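Local structure of C.Elegans p53 tumor suppressor-like transcription factor (Caenorhabditis elegans, 1T4W) at residues 84-87 / 88-92; 159-162 / 163-167; 180-183 / 184-187. The protein activates transcription by binding the same DNA consensus sequence as p53 and promotes germline apoptosis after DNA damage, this chain being its zinc-binding DNA-binding domain. One frame throughout, in Å; residues are numbered along the deposited sequence.

Interaction 1: 84-87 / 88-92; sequences KCRS and HTERE. With ZN (zinc ion), chain B.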
# COMPACT_ATOMS: atom_id res chain seq x y z
N LYS A 84 9.56 -6.51 8.95
CA LYS A 84 10.40 -7.34 8.10
C LYS A 84 11.04 -8.44 8.98
O LYS A 84 11.38 -8.17 10.12
CB LYS A 84 11.48 -6.44 7.51
CG LYS A 84 12.13 -6.93 6.26
CD LYS A 84 13.07 -5.85 5.76
CE LYS A 84 13.67 -6.20 4.45
NZ LYS A 84 14.32 -4.96 3.94
N CYS A 85 11.19 -9.66 8.47
CA CYS A 85 11.81 -10.70 9.30
C CYS A 85 13.31 -10.46 9.43
O CYS A 85 13.91 -9.67 8.69
CB CYS A 85 11.55 -12.10 8.74
SG CYS A 85 12.51 -12.54 7.28
N ARG A 86 13.90 -11.16 10.39
CA ARG A 86 15.32 -11.01 10.67
C ARG A 86 16.18 -11.30 9.47
O ARG A 86 17.05 -10.51 9.14
CB ARG A 86 15.72 -11.93 11.84
CG ARG A 86 17.11 -11.70 12.41
CD ARG A 86 17.60 -12.96 13.16
NE ARG A 86 17.95 -14.01 12.19
CZ ARG A 86 18.97 -13.91 11.34
NH1 ARG A 86 19.74 -12.84 11.35
NH2 ARG A 86 19.18 -14.87 10.43
N SER A 87 15.94 -12.43 8.80
CA SER A 87 16.78 -12.78 7.66
C SER A 87 16.66 -11.88 6.45
O SER A 87 17.64 -11.68 5.73
CB SER A 87 16.54 -14.23 7.22
OG SER A 87 15.27 -14.38 6.65
N HIS A 88 15.48 -11.33 6.18
CA HIS A 88 15.38 -10.44 5.03
C HIS A 88 15.96 -9.09 5.40
O HIS A 88 16.49 -8.38 4.55
CB HIS A 88 13.93 -10.32 4.54
CG HIS A 88 13.51 -11.45 3.66
ND1 HIS A 88 12.37 -12.19 3.88
CD2 HIS A 88 14.11 -12.00 2.57
CE1 HIS A 88 12.28 -13.15 2.97
NE2 HIS A 88 13.32 -13.05 2.16
N THR A 89 15.88 -8.74 6.68
CA THR A 89 16.44 -7.48 7.14
C THR A 89 17.95 -7.45 6.90
O THR A 89 18.45 -6.61 6.15
CB THR A 89 16.21 -7.26 8.65
OG1 THR A 89 14.83 -6.97 8.90
CG2 THR A 89 17.06 -6.10 9.16
N GLU A 90 18.67 -8.40 7.49
CA GLU A 90 20.12 -8.42 7.33
C GLU A 90 20.60 -8.72 5.91
O GLU A 90 21.71 -8.38 5.54
CB GLU A 90 20.76 -9.38 8.35
CG GLU A 90 20.79 -10.85 7.95
CD GLU A 90 21.60 -11.69 8.93
OE1 GLU A 90 21.88 -12.87 8.60
OE2 GLU A 90 21.95 -11.19 10.02
N ARG A 91 19.75 -9.36 5.12
CA ARG A 91 20.09 -9.68 3.74
C ARG A 91 19.73 -8.52 2.79
O ARG A 91 20.00 -8.57 1.59
CB ARG A 91 19.34 -10.96 3.33
CG ARG A 91 19.13 -11.16 1.84
CD ARG A 91 18.29 -12.40 1.58
NE ARG A 91 17.98 -12.56 0.16
CZ ARG A 91 17.25 -13.56 -0.34
NH1 ARG A 91 17.02 -13.62 -1.64
NH2 ARG A 91 16.75 -14.49 0.47
N GLU A 92 19.14 -7.45 3.34
CA GLU A 92 18.71 -6.29 2.55
C GLU A 92 19.82 -5.37 2.05
O GLU A 92 20.69 -4.96 2.83
CB GLU A 92 17.72 -5.44 3.34
CG GLU A 92 17.09 -4.32 2.52
CD GLU A 92 16.31 -4.86 1.33
OE1 GLU A 92 16.74 -4.63 0.18
OE2 GLU A 92 15.27 -5.53 1.54
ZN ZN B . 11.10 -12.25 5.36

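Interaction 2: 159-162 / 163-167; sequences LDDE and NGNEI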
# COMPACT_ATOMS: atom_id res chain seq x y z
N LEU A 159 -3.07 12.01 1.92
CA LEU A 159 -2.71 13.25 1.25
C LEU A 159 -2.73 14.30 2.36
O LEU A 159 -3.76 14.47 3.02
CB LEU A 159 -3.74 13.60 0.17
CG LEU A 159 -3.30 14.74 -0.77
CD1 LEU A 159 -2.09 14.31 -1.58
CD2 LEU A 159 -4.44 15.11 -1.70
N ASP A 160 -1.59 14.96 2.59
CA ASP A 160 -1.50 15.99 3.63
C ASP A 160 -1.38 17.39 3.04
O ASP A 160 -0.77 17.58 1.98
CB ASP A 160 -0.26 15.82 4.49
CG ASP A 160 -0.31 14.59 5.40
OD1 ASP A 160 -1.38 14.00 5.65
OD2 ASP A 160 0.78 14.23 5.87
N ASP A 161 -1.92 18.38 3.75
CA ASP A 161 -1.79 19.77 3.31
C ASP A 161 -0.44 20.29 3.78
O ASP A 161 0.37 19.53 4.33
CB ASP A 161 -2.93 20.64 3.86
CG ASP A 161 -2.90 20.79 5.37
OD1 ASP A 161 -1.89 20.44 6.02
OD2 ASP A 161 -3.91 21.28 5.90
N GLU A 162 -0.18 21.58 3.59
CA GLU A 162 1.10 22.19 3.99
C GLU A 162 1.36 22.14 5.49
O GLU A 162 2.51 22.08 5.93
CB GLU A 162 1.18 23.64 3.52
CG GLU A 162 0.77 23.87 2.09
CD GLU A 162 -0.70 23.58 1.86
OE1 GLU A 162 -1.55 24.24 2.50
OE2 GLU A 162 -1.00 22.67 1.06
N ASN A 163 0.31 22.18 6.29
CA ASN A 163 0.47 22.15 7.74
C ASN A 163 0.59 20.74 8.30
O ASN A 163 0.71 20.55 9.52
CB ASN A 163 -0.69 22.90 8.38
CG ASN A 163 -0.70 24.37 8.00
OD1 ASN A 163 -1.74 24.93 7.67
ND2 ASN A 163 0.47 24.99 8.03
N GLY A 164 0.57 19.75 7.42
CA GLY A 164 0.70 18.37 7.86
C GLY A 164 -0.61 17.71 8.26
O GLY A 164 -0.60 16.65 8.88
N ASN A 165 -1.74 18.34 7.94
CA ASN A 165 -3.04 17.75 8.27
C ASN A 165 -3.44 16.82 7.13
O ASN A 165 -3.33 17.19 5.94
CB ASN A 165 -4.12 18.82 8.39
CG ASN A 165 -3.81 19.85 9.45
OD1 ASN A 165 -3.74 19.53 10.64
ND2 ASN A 165 -3.63 21.10 9.04
N GLU A 166 -3.88 15.62 7.49
CA GLU A 166 -4.36 14.65 6.51
C GLU A 166 -5.66 15.23 5.96
O GLU A 166 -6.53 15.63 6.74
CB GLU A 166 -4.67 13.31 7.17
CG GLU A 166 -5.46 12.37 6.26
CD GLU A 166 -6.06 11.17 7.01
OE1 GLU A 166 -5.46 10.71 8.00
OE2 GLU A 166 -7.13 10.67 6.59
N ILE A 167 -5.80 15.30 4.64
CA ILE A 167 -7.06 15.81 4.08
C ILE A 167 -7.82 14.71 3.32
O ILE A 167 -9.04 14.81 3.12
CB ILE A 167 -6.86 17.08 3.19
CG1 ILE A 167 -5.97 16.80 1.99
CG2 ILE A 167 -6.24 18.21 4.02
CD1 ILE A 167 -5.85 18.01 1.06
O HOH W 1 1.37 14.81 8.18
O HOH W 2 -3.78 23.76 6.81

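Interaction 3: 180-183 / 184-187; sequences YPRR and DWKN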
# COMPACT_ATOMS: atom_id res chain seq x y z
N TYR A 180 2.30 -17.91 -5.17
CA TYR A 180 1.52 -18.01 -6.40
C TYR A 180 0.31 -17.07 -6.35
O TYR A 180 -0.83 -17.49 -6.11
CB TYR A 180 1.07 -19.47 -6.56
CG TYR A 180 2.25 -20.39 -6.74
CD1 TYR A 180 2.99 -20.39 -7.92
CD2 TYR A 180 2.66 -21.24 -5.70
CE1 TYR A 180 4.13 -21.22 -8.08
CE2 TYR A 180 3.79 -22.07 -5.84
CZ TYR A 180 4.52 -22.05 -7.02
OH TYR A 180 5.63 -22.84 -7.15
N PRO A 181 0.55 -15.77 -6.58
CA PRO A 181 -0.57 -14.82 -6.53
C PRO A 181 -1.79 -15.22 -7.36
O PRO A 181 -2.92 -14.96 -6.95
CB PRO A 181 0.07 -13.49 -6.98
CG PRO A 181 1.36 -13.90 -7.67
CD PRO A 181 1.82 -15.09 -6.88
N ARG A 182 -1.60 -15.87 -8.52
CA ARG A 182 -2.77 -16.25 -9.34
C ARG A 182 -3.64 -17.33 -8.69
O ARG A 182 -4.84 -17.37 -8.92
CB ARG A 182 -2.36 -16.66 -10.76
CG ARG A 182 -1.92 -15.45 -11.62
CD ARG A 182 -3.11 -14.52 -11.97
NE ARG A 182 -2.68 -13.18 -12.42
CZ ARG A 182 -3.50 -12.16 -12.66
NH1 ARG A 182 -4.80 -12.31 -12.50
NH2 ARG A 182 -3.02 -10.99 -13.02
N ARG A 183 -3.04 -18.22 -7.90
CA ARG A 183 -3.82 -19.24 -7.20
C ARG A 183 -4.78 -18.55 -6.22
O ARG A 183 -6.00 -18.76 -6.26
CB ARG A 183 -2.92 -20.19 -6.42
CG ARG A 183 -3.66 -21.07 -5.40
CD ARG A 183 -2.69 -21.86 -4.53
NE ARG A 183 -1.79 -22.68 -5.35
CZ ARG A 183 -0.68 -23.26 -4.88
NH1 ARG A 183 0.09 -23.99 -5.68
NH2 ARG A 183 -0.32 -23.10 -3.61
N ASP A 184 -4.22 -17.70 -5.36
CA ASP A 184 -5.01 -17.02 -4.35
C ASP A 184 -6.05 -16.06 -4.95
O ASP A 184 -7.19 -15.98 -4.49
CB ASP A 184 -4.08 -16.29 -3.37
CG ASP A 184 -3.22 -17.27 -2.57
OD1 ASP A 184 -3.80 -18.21 -2.00
OD2 ASP A 184 -1.98 -17.11 -2.49
N TRP A 185 -5.64 -15.33 -5.98
CA TRP A 185 -6.54 -14.42 -6.69
C TRP A 185 -7.72 -15.20 -7.27
O TRP A 185 -8.88 -14.79 -7.16
CB TRP A 185 -5.80 -13.73 -7.84
CG TRP A 185 -6.72 -13.10 -8.88
CD1 TRP A 185 -7.34 -11.88 -8.80
CD2 TRP A 185 -7.03 -13.61 -10.19
NE1 TRP A 185 -8.01 -11.61 -9.97
CE2 TRP A 185 -7.84 -12.65 -10.84
CE3 TRP A 185 -6.70 -14.79 -10.88
CZ2 TRP A 185 -8.33 -12.83 -12.15
CZ3 TRP A 185 -7.19 -14.97 -12.18
CH2 TRP A 185 -7.99 -14.00 -12.80
N LYS A 186 -7.42 -16.33 -7.91
CA LYS A 186 -8.49 -17.12 -8.53
C LYS A 186 -9.45 -17.68 -7.49
O LYS A 186 -10.69 -17.66 -7.69
CB LYS A 186 -7.90 -18.25 -9.38
CG LYS A 186 -8.93 -19.22 -10.01
CD LYS A 186 -10.01 -18.52 -10.86
CE LYS A 186 -9.46 -17.77 -12.06
NZ LYS A 186 -10.55 -17.63 -13.13
N ASN A 187 -8.91 -18.17 -6.39
CA ASN A 187 -9.75 -18.70 -5.32
C ASN A 187 -10.63 -17.57 -4.81
O ASN A 187 -11.82 -17.75 -4.56
CB ASN A 187 -8.90 -19.24 -4.16
CG ASN A 187 -8.28 -20.59 -4.47
OD1 ASN A 187 -8.72 -21.26 -5.38
ND2 ASN A 187 -7.28 -21.00 -3.70
O HOH W 3 0.40 -18.58 -3.07

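Interaction 1: 84-87 / 88-92
Lys84 reaches across this short helical turn to Glu92. Its CB lies 3.7 Å from Thr89 OG1, and CG and CD pass the same oxygen. Lys84 CE then lies 3.6 Å from His88 O. At the tip, NZ forms a salt bridge with Glu92 OE2 (2.6 Å), met on the anti side of the carboxylate. With CG anti to the backbone N (chi1 -159°), the extended lysine chain runs straight to this buried acid. NZ also donates to the backbone O atoms of Phe97 and Ser99. Cut back to an alanine, this position would probably leave the Glu92 carboxylate without its cationic mate and take a donor from those two carbonyls.

Cys85 caps the N-terminus of helix 86-90. Its SG accepts from His88 N (3.4 Å) and also binds zinc at 2.4 Å. His88 ND1 is a second zinc ligand, and Cys139 and Cys143 complete the site. Cys85 O accepts from both Thr89 N (3.0 Å) and Thr89 OG1 (2.9 Å). On the outer side, Arg86 NH1 makes a salt bridge to Glu90 OE2 (3.1 Å), guanidinium and carboxylate nearly perpendicular. One sulfur thus serves both cap and metal, and the His88 N-H is likely to temper its negative charge.

Interaction 2: 159-162 / 163-167
Asp161 OD1 is gripped by backbone NH groups of the turn and of Asn165 just past it. Asn165 N donates to it at 2.8 Å, coming from above the carboxylate plane. Asn163 N adds a weak bond to the same oxygen. The other oxygen, OD2, uses its syn lone pair to accept from Asn165 ND2 at 3.2 Å. That donor bond lies in the amide plane, although amide and carboxylate are turned 77° from each other. The Asp161 side chain folds over its own turn because CG sits between the backbone N and the carbonyl carbon (chi1 66°). The two Asn165 bonds, with the weak one from Asn163, would hold its rotation. A water donates to both Asp161 OD2 and Asn163 OD1.

The turn from Asp161 to Gly164 is type I, closed by Gly164 N to Asp161 O at 3.1 Å. Beyond it the arms pair. Ile167 N gives Leu159 O an almost straight bond of 2.7 Å, and Asp161 N donates to Asn165 O. Asp160 and Glu166 form the non-hydrogen-bonded pair between these bonds. Their acids have separate outside partners: Arg59 for Asp160 and Arg76 for Glu166. A second water bridges Asp160 OD2 and Gly164 O. Leu159 CD2 and Ile167 CD1 touch at 4.2 Å. This is a beta hairpin of strands 152-160 and 166-177, closed by a type I turn with a G1 beta bulge at Gly164.

Interaction 3: 180-183 / 184-187
This is a surface contact within the first turns of the C-terminal helix 181-194, led by a cation-pi pair one turn apart. Arg182 points NH1 into the face of the Trp185 indole, over its centre. Arg182 CZ stands 4.5 Å from the centroid of the Trp185 six-membered ring, 9° off the ring normal. NH1 comes down nearest, 3.5 Å from Trp185 CD2. The guanidinium is not stacked flat: its plane stands 80° from that of the ring. A bend at chi2 (-70°) turns the arginine back over the indole, and CD also rests 3.8 Å from Trp185 CE3. Arg182 NE is held by Ser16 O, a bond that is likely to steady the group above the ring.

Tyr180 occupies the N-cap position. Its O accepts from Arg183 N at 2.9 Å and weakly from Asp184 N. Regular helical bonds follow, with Trp185 N to Pro181 O at 2.9 Å and Asn187 N to Arg183 O at 3.0 Å. Asp184 OD2 reaches back through a water to Tyr180 N. An acid at this end would probably be stabilised by the helix dipole.

The helix lies against the edge of the larger sheet. Trp185 packs on Ala20 and Ala22 of strand 19-23, and Arg182 also touches Ala20. Pro181 and Asp184 rest on Trp32 of strand 29-33.

How the interactions relate
All three contacts are local and none touches another. Interactions 1 and 2 are partly buried, whereas interaction 3 lies on the surface. Interaction 1 combines metal ligands with a buried lysine-glutamate pair in a short helix. Interaction 2 has no helix and relies on main-chain NH groups and an asparagine amide round Asp161, with a water at each of two aspartates. Interaction 3 uses an arginine over an indole in a longer helix. Strand 166-177, which interaction 2 opens, leads along the chain to the helix of interaction 3. Yet those two lie on opposite sides of the chain's centre, their centres 37 Å apart. Only interaction 1 holds zinc ligands; the other two lie away from the metal site.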